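Local atomic coordinates of putative phosphomethylpyrimidine kinase (Bacteroides thetaiotaomicron, PDB entry 3MBH), a protein that probably phosphorylates pyridoxal with ATP as a member of the ribokinase-like kinases, and is seen here with pyridoxal bound. Residues A160-T163 with E169-R172; T185-H190 with S197-N202; L235-S240 with L245-Q250. One frame throughout, in Å; residues are numbered along the deposited sequence. Where two conformers were deposited one is given.

Contact 1: A160-T163 with E169-R172; sequences ADST and EYLR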
# COMPACT_ATOMS: atom_id res chain seq x y z
N ALA A 160 34.03 -11.17 -24.66
CA ALA A 160 33.52 -11.15 -23.26
C ALA A 160 34.30 -10.26 -22.30
O ALA A 160 33.79 -9.88 -21.26
CB ALA A 160 33.43 -12.57 -22.71
N ASP A 161 35.54 -9.90 -22.61
CA ASP A 161 36.37 -9.15 -21.65
C ASP A 161 36.74 -7.78 -22.21
O ASP A 161 37.91 -7.53 -22.52
CB ASP A 161 37.64 -9.94 -21.23
N SER A 162 35.74 -6.91 -22.37
CA SER A 162 36.00 -5.50 -22.70
C SER A 162 36.13 -4.67 -21.43
O SER A 162 35.49 -4.98 -20.46
CB SER A 162 34.88 -4.89 -23.56
OG SER A 162 34.85 -5.49 -24.86
N THR A 163 36.95 -3.62 -21.47
CA THR A 163 37.12 -2.69 -20.36
C THR A 163 35.99 -1.66 -20.29
O THR A 163 35.23 -1.52 -21.24
CB THR A 163 38.45 -1.92 -20.48
OG1 THR A 163 38.41 -0.99 -21.56
CG2 THR A 163 39.64 -2.89 -20.66
N GLU A 169 33.34 3.59 -25.32
CA GLU A 169 33.50 3.79 -26.76
C GLU A 169 32.38 3.10 -27.52
O GLU A 169 31.82 3.68 -28.42
CB GLU A 169 34.88 3.32 -27.26
CG GLU A 169 35.68 4.32 -28.19
CD GLU A 169 34.90 4.81 -29.45
OE1 GLU A 169 33.87 5.54 -29.28
OE2 GLU A 169 35.33 4.49 -30.61
N TYR A 170 32.00 1.87 -27.17
CA TYR A 170 30.89 1.24 -27.90
C TYR A 170 29.58 2.05 -27.75
O TYR A 170 28.80 2.20 -28.68
CB TYR A 170 30.63 -0.17 -27.40
CG TYR A 170 31.78 -1.15 -27.43
CD1 TYR A 170 32.61 -1.27 -28.53
CD2 TYR A 170 31.96 -2.04 -26.36
CE1 TYR A 170 33.66 -2.22 -28.54
CE2 TYR A 170 33.01 -2.98 -26.36
CZ TYR A 170 33.85 -3.06 -27.45
OH TYR A 170 34.87 -4.01 -27.43
N LEU A 171 29.34 2.55 -26.54
CA LEU A 171 28.11 3.34 -26.24
C LEU A 171 28.06 4.57 -27.16
O LEU A 171 27.06 4.86 -27.79
CB LEU A 171 28.08 3.74 -24.77
CG LEU A 171 27.71 2.63 -23.77
CD1 LEU A 171 28.14 3.09 -22.43
CD2 LEU A 171 26.18 2.29 -23.75
N ARG A 172 29.17 5.27 -27.24
CA ARG A 172 29.27 6.45 -28.06
C ARG A 172 29.11 6.12 -29.57
O ARG A 172 28.45 6.89 -30.28
CB ARG A 172 30.60 7.14 -27.74
CG ARG A 172 30.91 8.34 -28.57
CD ARG A 172 29.82 9.36 -28.48
NE ARG A 172 30.26 10.63 -29.04
CZ ARG A 172 29.56 11.75 -28.93
NH1 ARG A 172 28.37 11.75 -28.33
NH2 ARG A 172 30.05 12.87 -29.46
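S162 and Y170 meet through a single polar pair: S162 OG lies 3.0 Å from Y170 OH in a hydrogen bond between two hydroxyls, either of which could be the donor. The serine oxygen comes up at the edge of the phenol, in the plane of the ring. Both residues have the same first torsion, with the side chain turned beside the backbone N and away from the carbonyl carbon. In Y170 (chi1 -56°) this carries the ring off helix 164-176 and back along the chain to the loop that leads into that helix.

Van der Waals contact is slight and follows the same edge. S162 OG stands 3.5 Å from Y170 CE2, and S162 CB stays 3.9 Å from that same carbon, so the serine lies alongside one ortho corner of the phenol. Only 73 Å² is buried between the two segments.

The apolar packing of both residues is with helix 147-154. F151 meets the Y170 ring edge-to-face and also touches S162, while L150 and L154 pack on the tyrosine. Just beyond S162, T163 is the N-cap of helix 164-176: its side chain caps a backbone N of the first turn, while the E166 side chain bonds back to T163 N, consistent with a capping box.

A hydrogen bond between two neutral hydroxyls, with no salt bridge across the segments, implies a modest link: it ties the loop before the helix to the second turn of that helix, while the ring is probably positioned largely by its packing on helix 147-154.

Contact 2: T185-H190 with S197-N202; sequences TSVPVH and SVYAYN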
# COMPACT_ATOMS: atom_id res chain seq x y z
N THR A 185 23.17 -4.22 -21.91
CA THR A 185 22.94 -5.13 -20.80
C THR A 185 23.81 -6.41 -20.91
O THR A 185 24.46 -6.66 -21.89
CB THR A 185 21.50 -5.54 -20.70
OG1 THR A 185 21.23 -6.55 -21.69
CG2 THR A 185 20.58 -4.33 -20.86
N SER A 186 23.81 -7.18 -19.86
CA SER A 186 24.43 -8.49 -19.81
C SER A 186 25.94 -8.46 -20.03
O SER A 186 26.48 -9.36 -20.70
CB SER A 186 23.77 -9.42 -20.83
OG SER A 186 22.37 -9.19 -20.85
N VAL A 187 26.61 -7.45 -19.46
CA VAL A 187 28.04 -7.37 -19.53
C VAL A 187 28.65 -8.19 -18.37
O VAL A 187 28.33 -7.98 -17.22
CB VAL A 187 28.54 -5.93 -19.48
CG1 VAL A 187 30.11 -5.91 -19.63
CG2 VAL A 187 27.84 -5.08 -20.58
N PRO A 188 29.54 -9.13 -18.69
CA PRO A 188 30.21 -9.87 -17.62
C PRO A 188 31.08 -9.01 -16.70
O PRO A 188 31.58 -7.94 -17.08
CB PRO A 188 31.12 -10.81 -18.38
CG PRO A 188 30.46 -11.02 -19.70
CD PRO A 188 29.80 -9.70 -20.02
N VAL A 189 31.27 -9.49 -15.49
CA VAL A 189 32.04 -8.76 -14.52
C VAL A 189 33.31 -9.56 -14.28
O VAL A 189 33.28 -10.75 -13.94
CB VAL A 189 31.26 -8.57 -13.22
CG1 VAL A 189 32.14 -7.83 -12.16
CG2 VAL A 189 29.96 -7.85 -13.51
N HIS A 190 34.43 -8.89 -14.49
CA HIS A 190 35.73 -9.50 -14.28
C HIS A 190 35.86 -10.10 -12.87
O HIS A 190 35.61 -9.40 -11.86
CB HIS A 190 36.84 -8.47 -14.52
CG HIS A 190 38.20 -9.07 -14.55
ND1 HIS A 190 38.56 -10.03 -15.47
CD2 HIS A 190 39.28 -8.89 -13.75
CE1 HIS A 190 39.81 -10.40 -15.26
NE2 HIS A 190 40.27 -9.72 -14.22
N SER A 197 26.73 -6.66 -15.33
CA SER A 197 26.64 -5.19 -15.34
C SER A 197 25.82 -4.67 -16.52
O SER A 197 25.62 -5.37 -17.52
CB SER A 197 28.02 -4.53 -15.29
OG SER A 197 28.91 -5.19 -16.17
N VAL A 198 25.30 -3.45 -16.34
CA VAL A 198 24.60 -2.72 -17.35
C VAL A 198 25.36 -1.39 -17.48
O VAL A 198 25.76 -0.79 -16.47
CB VAL A 198 23.13 -2.45 -16.96
CG1 VAL A 198 22.44 -1.54 -18.00
CG2 VAL A 198 22.32 -3.79 -16.78
N TYR A 199 25.59 -0.96 -18.70
CA TYR A 199 26.28 0.29 -19.00
C TYR A 199 25.30 1.14 -19.81
O TYR A 199 24.43 0.58 -20.51
CB TYR A 199 27.53 0.02 -19.80
CG TYR A 199 28.65 -0.62 -19.05
CD1 TYR A 199 28.65 -2.00 -18.75
CD2 TYR A 199 29.77 0.13 -18.66
CE1 TYR A 199 29.74 -2.57 -18.06
CE2 TYR A 199 30.84 -0.44 -18.01
CZ TYR A 199 30.82 -1.78 -17.69
OH TYR A 199 31.94 -2.30 -17.06
N ALA A 200 25.36 2.47 -19.66
CA ALA A 200 24.46 3.36 -20.40
C ALA A 200 25.14 4.70 -20.68
O ALA A 200 26.08 5.15 -19.96
CB ALA A 200 23.16 3.59 -19.64
N TYR A 201 24.65 5.34 -21.72
CA TYR A 201 25.12 6.65 -22.13
C TYR A 201 23.91 7.51 -22.50
O TYR A 201 22.97 7.06 -23.11
CB TYR A 201 26.11 6.51 -23.26
CG TYR A 201 26.49 7.81 -23.86
CD1 TYR A 201 27.30 8.66 -23.19
CD2 TYR A 201 26.03 8.17 -25.13
CE1 TYR A 201 27.64 9.89 -23.70
CE2 TYR A 201 26.36 9.38 -25.67
CZ TYR A 201 27.18 10.23 -24.96
OH TYR A 201 27.56 11.43 -25.45
N ASN A 202 23.94 8.77 -22.10
CA ASN A 202 22.91 9.75 -22.46
C ASN A 202 23.66 10.86 -23.16
O ASN A 202 24.48 11.57 -22.56
CB ASN A 202 22.18 10.28 -21.20
CG ASN A 202 20.93 11.03 -21.53
OD1 ASN A 202 20.71 11.42 -22.67
ND2 ASN A 202 20.09 11.24 -20.55
O HOH W 1 31.30 -5.44 -16.18
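V187 O receives the backbone N of S197 at 2.8 Å, with an N-H...O angle of 160° and the donor in the carbonyl plane. S197 OG lies 3.0 Å from the same V187 O, close enough for a possible further bond. The return bond runs from V187 N to S197 O at 3.0 Å and is also fairly straight, although here the donor is slightly tilted from the carbonyl plane. V187 and S197 are thus a hydrogen-bonded pair of an antiparallel ladder.

In one of its two conformers the S197 hydroxyl sits between its backbone N and carbonyl carbon (chi1 44°), a rotation that turns it back across the strand toward V187, where it also lies 3.4 Å from V187 CB; these hydroxyl contacts are therefore tentative. A water bonded to P188 O and, weakly, to Y199 OH sits close by the serine oxygen.

The two strands, 181-189 and 195-202, form a beta hairpin within the large mixed sheet of the ribokinase-like fold. Their short segments run at 118° to each other, far from strictly antiparallel, and S186 has left extended geometry, with positive phi, just before the paired V187. Farther along, Y199 and Y201 continue the pairing with I184 and V182.

On the face shared by V187, S197 and Y199, the valine crosses the tyrosine at about a right angle. V187 CG2 approaches Y199 CD1 obliquely at 3.7 Å, and V187 CG1 reaches Y199 CE1 at the same distance. The phenol end of Y199 is bonded to D164 at the start of helix 164-176. V198 points to the other side of the sheet, where its CG2 lies 4.3 Å from T185 CA and it packs against T249 of helix 241-257.

Contact 3: L235-S240 with L245-Q250; sequences LMQGDS and LDRATQ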
# COMPACT_ATOMS: atom_id res chain seq x y z
N LEU A 235 11.09 5.96 -17.81
CA LEU A 235 11.40 7.20 -18.57
C LEU A 235 10.08 7.95 -18.86
O LEU A 235 10.01 9.15 -18.69
CB LEU A 235 12.17 6.90 -19.86
CG LEU A 235 13.62 6.34 -19.69
CD1 LEU A 235 14.22 5.96 -21.03
CD2 LEU A 235 14.54 7.37 -18.92
N MSE A 236 9.03 7.23 -19.27
CA MSE A 236 7.74 7.88 -19.49
C MSE A 236 7.11 8.45 -18.24
O MSE A 236 6.36 9.41 -18.33
CB MSE A 236 6.77 6.93 -20.16
CG MSE A 236 7.19 6.58 -21.56
SE MSE A 236 5.96 5.34 -22.36
CE MSE A 236 4.59 6.60 -22.86
N GLN A 237 7.45 7.91 -17.07
CA GLN A 237 7.02 8.54 -15.82
C GLN A 237 7.89 9.79 -15.43
O GLN A 237 7.66 10.42 -14.41
CB GLN A 237 6.99 7.53 -14.67
CG GLN A 237 5.91 6.50 -14.80
CD GLN A 237 5.98 5.47 -13.72
OE1 GLN A 237 6.95 5.46 -12.95
NE2 GLN A 237 4.97 4.59 -13.63
N GLY A 238 8.90 10.13 -16.23
CA GLY A 238 9.79 11.28 -15.93
C GLY A 238 10.99 10.92 -15.07
O GLY A 238 11.64 11.82 -14.52
N ASP A 239 11.29 9.63 -14.88
CA ASP A 239 12.47 9.27 -14.08
C ASP A 239 13.71 9.59 -14.92
O ASP A 239 13.67 9.57 -16.16
CB ASP A 239 12.50 7.80 -13.68
CG ASP A 239 11.32 7.38 -12.81
OD1 ASP A 239 10.58 8.24 -12.33
OD2 ASP A 239 11.08 6.14 -12.68
N SER A 240 14.81 9.92 -14.26
CA SER A 240 16.10 10.04 -14.90
C SER A 240 16.62 8.67 -15.38
O SER A 240 16.12 7.62 -14.94
CB SER A 240 17.13 10.58 -13.90
OG SER A 240 17.47 9.57 -12.98
N LEU A 245 17.50 2.73 -14.82
CA LEU A 245 18.41 1.61 -14.64
C LEU A 245 18.27 0.85 -13.29
O LEU A 245 18.33 -0.39 -13.25
CB LEU A 245 19.87 2.10 -14.78
CG LEU A 245 20.32 2.68 -16.13
CD1 LEU A 245 21.84 3.16 -16.05
CD2 LEU A 245 20.09 1.74 -17.25
N ASP A 246 18.15 1.61 -12.20
CA ASP A 246 17.95 1.02 -10.86
C ASP A 246 16.62 0.32 -10.73
O ASP A 246 16.57 -0.82 -10.26
CB ASP A 246 18.10 2.11 -9.78
CG ASP A 246 19.59 2.42 -9.53
OD1 ASP A 246 20.34 1.45 -9.27
OD2 ASP A 246 20.01 3.59 -9.60
N ARG A 247 15.55 0.97 -11.20
CA ARG A 247 14.23 0.36 -11.15
C ARG A 247 14.22 -0.95 -11.94
O ARG A 247 13.71 -1.95 -11.44
CB ARG A 247 13.17 1.31 -11.68
CG ARG A 247 12.98 2.50 -10.81
CD ARG A 247 11.76 3.36 -11.22
NE ARG A 247 10.50 2.68 -11.02
CZ ARG A 247 9.33 3.14 -11.43
NH1 ARG A 247 9.26 4.29 -12.09
NH2 ARG A 247 8.23 2.44 -11.17
N ALA A 248 14.77 -0.94 -13.16
CA ALA A 248 14.77 -2.13 -14.05
C ALA A 248 15.60 -3.28 -13.46
O ALA A 248 15.11 -4.40 -13.36
CB ALA A 248 15.24 -1.81 -15.46
N THR A 249 16.80 -2.99 -12.97
CA THR A 249 17.66 -4.03 -12.44
C THR A 249 17.11 -4.62 -11.12
O THR A 249 17.19 -5.83 -10.91
CB THR A 249 19.12 -3.55 -12.33
OG1 THR A 249 19.21 -2.32 -11.60
CG2 THR A 249 19.74 -3.36 -13.78
N GLN A 250 16.55 -3.78 -10.25
CA GLN A 250 16.03 -4.26 -8.99
C GLN A 250 14.78 -5.11 -9.17
O GLN A 250 14.63 -6.12 -8.50
CB GLN A 250 15.83 -3.09 -8.01
CG GLN A 250 17.27 -2.59 -7.63
CD GLN A 250 17.28 -1.44 -6.66
OE1 GLN A 250 16.44 -1.41 -5.75
NE2 GLN A 250 18.21 -0.48 -6.86
O HOH W 2 5.25 2.48 -11.48
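R247 NH1 is shared by two oxygens, both at 2.7 Å: Q237 OE1 and D239 OD2. The bond to the amide is nearly straight, with an N-H...O angle of 171°, and that to the carboxylate, part of a salt bridge, uses the syn lone pair of D239 OD2. Both acceptors lie in the guanidinium plane, but their own groups are turned differently: the Q237 amide is 27° from that plane and the D239 carboxylate 50°. D239 OD2 also lies 3.2 Å from R247 CD, alongside the bend of the arginine chain at chi3 that brings the NH1 edge of the guanidinium to the two acceptors.

A water then closes the outer edge of the group, accepting from both Q237 NE2 and R247 NH2 at 3.0 Å each. R247 NH2 also donates to L279 O, and Q237 NE2 to M34 O, so amide and guanidinium are each fixed in rotation from more than one side.

The acceptors stand in the turn between helices 223-236 and 241-257. Helix 223-236 ends in a Schellman motif at G238, whose positive phi reverses the chain and places D239 facing R247, while S240 N-caps the next helix through M243 N. Replacing R247 by an alanine would probably leave D239 OD2 without its charged mate and set the Q237 amide freer to turn.

S234 OG is a second partner of D239 OD2. On its other oxygen, D239 forms a salt bridge with K274 of a second subunit, a lysine that also bonds to Q237 O, which brings this turn into a subunit interface. The R247 side chain is about 5 Å from that of D280, which is known to bind zinc in this protein, although no zinc is bound to this chain in the model.

The three contacts follow one another along the chain, each closing before the next opens, and together run through the sheet from one helical layer to the other. Contact 1 lies at the start of helix 164-176, contact 2 in the following hairpin, their centres about 9 Å apart; L171 of the helix packs on Y201 of the strand. On the opposite face, A200 and V198 touch L245 and T249 of helix 241-257, which joins contact 2 to contact 3, about 16 Å away between centres. Contacts 1 and 3 do not touch, their centres about 23 Å apart. This is the alpha/beta/alpha layering of the ribokinase-like fold, with residues 197-202 between two helices.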